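Protein GLB-12 (PDB 4BJA) binds heme b through two axial histidines and is a globin that probably takes part in redox signalling. Local coordinates at residues 52-57 / 91-96. The protein carries 1 engineered substitution. Residues are numbered along the deposited sequence; the frame is centred on the assembly and turned at random.
With HEM (protoporphyrin IX containing Fe), chain B.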
# COMPACT_ATOMS: atom_id res chain seq x y z
N ASP A 52 17.59 5.11 22.90
CA ASP A 52 17.72 4.08 23.94
C ASP A 52 16.58 3.05 23.81
O ASP A 52 16.81 1.83 23.90
CB ASP A 52 17.67 4.71 25.33
CG ASP A 52 19.02 5.32 25.79
OD1 ASP A 52 20.03 5.28 25.06
OD2 ASP A 52 19.05 5.84 26.95
N ILE A 53 15.35 3.53 23.61
CA ILE A 53 14.22 2.63 23.44
C ILE A 53 14.41 1.73 22.19
O ILE A 53 14.17 0.50 22.23
CB ILE A 53 12.85 3.40 23.39
CG1 ILE A 53 12.57 4.05 24.77
CG2 ILE A 53 11.76 2.45 23.01
CD1 ILE A 53 11.41 5.13 24.78
N VAL A 54 14.84 2.33 21.08
CA VAL A 54 15.11 1.57 19.89
C VAL A 54 16.16 0.48 20.18
O VAL A 54 16.00 -0.65 19.77
CB VAL A 54 15.57 2.49 18.73
CG1 VAL A 54 16.11 1.68 17.55
CG2 VAL A 54 14.39 3.41 18.31
N GLY A 55 17.24 0.86 20.88
CA GLY A 55 18.28 -0.09 21.30
C GLY A 55 17.69 -1.25 22.11
O GLY A 55 17.99 -2.39 21.84
N LEU A 56 16.83 -0.94 23.09
CA LEU A 56 16.26 -1.99 24.00
C LEU A 56 15.41 -2.96 23.19
O LEU A 56 15.40 -4.17 23.43
CB LEU A 56 15.38 -1.33 25.05
CG LEU A 56 16.21 -0.58 26.10
CD1 LEU A 56 15.29 0.02 27.14
CD2 LEU A 56 17.19 -1.56 26.76
N ILE A 57 14.65 -2.41 22.24
CA ILE A 57 13.79 -3.24 21.41
C ILE A 57 14.63 -4.14 20.47
O ILE A 57 14.34 -5.32 20.31
CB ILE A 57 12.70 -2.41 20.68
CG1 ILE A 57 11.76 -1.78 21.72
CG2 ILE A 57 11.90 -3.32 19.63
CD1 ILE A 57 10.80 -0.74 21.20
N GLY A 91 25.24 0.11 15.01
CA GLY A 91 25.08 0.92 13.76
C GLY A 91 23.64 0.84 13.30
O GLY A 91 23.03 1.84 12.85
N HIS A 92 23.08 -0.36 13.39
CA HIS A 92 21.73 -0.54 12.91
C HIS A 92 20.73 0.19 13.77
O HIS A 92 19.71 0.69 13.26
CB HIS A 92 21.38 -2.01 12.81
CG HIS A 92 20.23 -2.24 11.89
ND1 HIS A 92 18.95 -2.46 12.35
CD2 HIS A 92 20.15 -2.18 10.54
CE1 HIS A 92 18.13 -2.58 11.30
NE2 HIS A 92 18.84 -2.41 10.20
N ILE A 93 20.94 0.14 15.10
CA ILE A 93 20.11 0.89 16.01
C ILE A 93 20.11 2.41 15.68
O ILE A 93 19.05 3.05 15.61
CB ILE A 93 20.54 0.64 17.47
CG1 ILE A 93 20.07 -0.79 17.89
CG2 ILE A 93 19.99 1.72 18.37
CD1 ILE A 93 20.92 -1.33 19.02
N LEU A 94 21.30 2.96 15.42
CA LEU A 94 21.42 4.35 15.03
C LEU A 94 20.63 4.61 13.72
O LEU A 94 19.87 5.58 13.62
CB LEU A 94 22.90 4.67 14.80
CG LEU A 94 23.12 6.03 14.14
CD1 LEU A 94 22.84 7.07 15.19
CD2 LEU A 94 24.54 6.11 13.57
N ARG A 95 20.82 3.74 12.74
CA ARG A 95 20.22 3.92 11.39
C ARG A 95 18.70 3.84 11.47
O ARG A 95 17.99 4.64 10.82
CB ARG A 95 20.74 2.89 10.38
CG ARG A 95 22.24 3.12 10.00
CD ARG A 95 22.86 1.84 9.45
NE ARG A 95 24.15 2.01 8.73
CZ ARG A 95 25.33 2.16 9.32
NH1 ARG A 95 25.42 2.21 10.65
NH2 ARG A 95 26.43 2.28 8.59
N PHE A 96 18.20 2.89 12.26
CA PHE A 96 16.76 2.68 12.40
C PHE A 96 16.16 3.85 13.16
O PHE A 96 15.15 4.41 12.75
CB PHE A 96 16.51 1.35 13.15
CG PHE A 96 15.07 0.99 13.24
CD1 PHE A 96 14.27 1.57 14.20
CD2 PHE A 96 14.54 0.03 12.40
CE1 PHE A 96 12.91 1.25 14.29
CE2 PHE A 96 13.17 -0.31 12.46
CZ PHE A 96 12.37 0.31 13.43
CHA HEM B . 21.00 -0.94 7.01
CHB HEM B . 16.59 0.41 8.48
CHC HEM B . 15.33 -4.21 8.94
CHD HEM B . 19.91 -5.50 8.25
C1A HEM B . 19.91 -0.20 7.31
C2A HEM B . 19.79 1.23 7.14
C3A HEM B . 18.56 1.57 7.56
C4A HEM B . 17.88 0.38 8.01
CMA HEM B . 17.91 2.98 7.61
CAA HEM B . 20.91 2.15 6.55
CBA HEM B . 20.45 2.83 5.25
CGA HEM B . 20.18 1.77 4.28
O1A HEM B . 21.05 0.87 4.12
O2A HEM B . 19.06 1.83 3.71
C1B HEM B . 15.88 -0.74 8.66
C2B HEM B . 14.45 -0.80 8.91
C3B HEM B . 14.11 -2.05 9.02
C4B HEM B . 15.30 -2.85 8.87
CMB HEM B . 13.51 0.42 8.98
CAB HEM B . 12.65 -2.55 9.24
CBB HEM B . 12.45 -3.74 9.75
C1C HEM B . 16.44 -4.95 8.78
C2C HEM B . 16.50 -6.39 8.88
C3C HEM B . 17.76 -6.75 8.68
C4C HEM B . 18.56 -5.56 8.48
CMC HEM B . 15.28 -7.31 9.14
CAC HEM B . 18.26 -8.22 8.71
CBC HEM B . 19.35 -8.49 8.02
C1D HEM B . 20.62 -4.40 7.93
C2D HEM B . 22.05 -4.34 7.85
C3D HEM B . 22.38 -2.94 7.46
C4D HEM B . 21.12 -2.27 7.34
CMD HEM B . 23.08 -5.47 8.09
CAD HEM B . 23.78 -2.33 7.26
CBD HEM B . 24.09 -1.53 8.53
CGD HEM B . 24.31 -2.37 9.79
O1D HEM B . 24.65 -3.57 9.72
O2D HEM B . 24.16 -1.80 10.88
NA HEM B . 18.72 -0.71 7.86
NB HEM B . 16.40 -2.03 8.64
NC HEM B . 17.72 -4.49 8.53
ND HEM B . 20.10 -3.14 7.64
FE HEM B . 18.26 -2.57 8.18
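V54 and G55 of helix 50-65 meet I93 and F96 of helix 87-108 in a buried apolar contact. The short segments cross at 128°, with their axes 9.3 Å apart. No hydrogen bond joins them.

V54 reaches in with one methyl. With CG1 anti to the backbone N (chi1 169°), V54 CG1 lies 4.0 Å from I93 CG2 and 3.8 Å from F96 CD1. I93 packs against the glycine backbone, its CD1 being 3.7 Å from G55 CA. I93 CG1 and CG2 also lie against the bare backbone of G55. F58 meets the F96 ring edge-to-face, and F152 of helix 144-160 stacks on it.

The other side of helix 87-108 holds the heme. H92 NE2 binds the iron at 2.1 Å, and H127 NE2 is the second axial ligand. F96 touches the porphyrin too, with CE2 3.6 Å from the heme methyl CMB. Its ring thus bridges V54 and the heme.

R95 runs extended from CG to NE along the heme margin. R95 CD lies 3.5 Å from heme CAA, and heme CBD sits over one face of the guanidinium. R95 NH1 turns back to G91 O in a weak hydrogen bond of 3.3 Å. An alanine here would lose that bond and is likely to leave CAA and CBD of the two propionate arms less covered.

Bis-histidine coordination marks a hexacoordinate heme. The helix pair is consistent with the B/E helix crossing of the globin fold, H92 probably standing at the distal position on helix E.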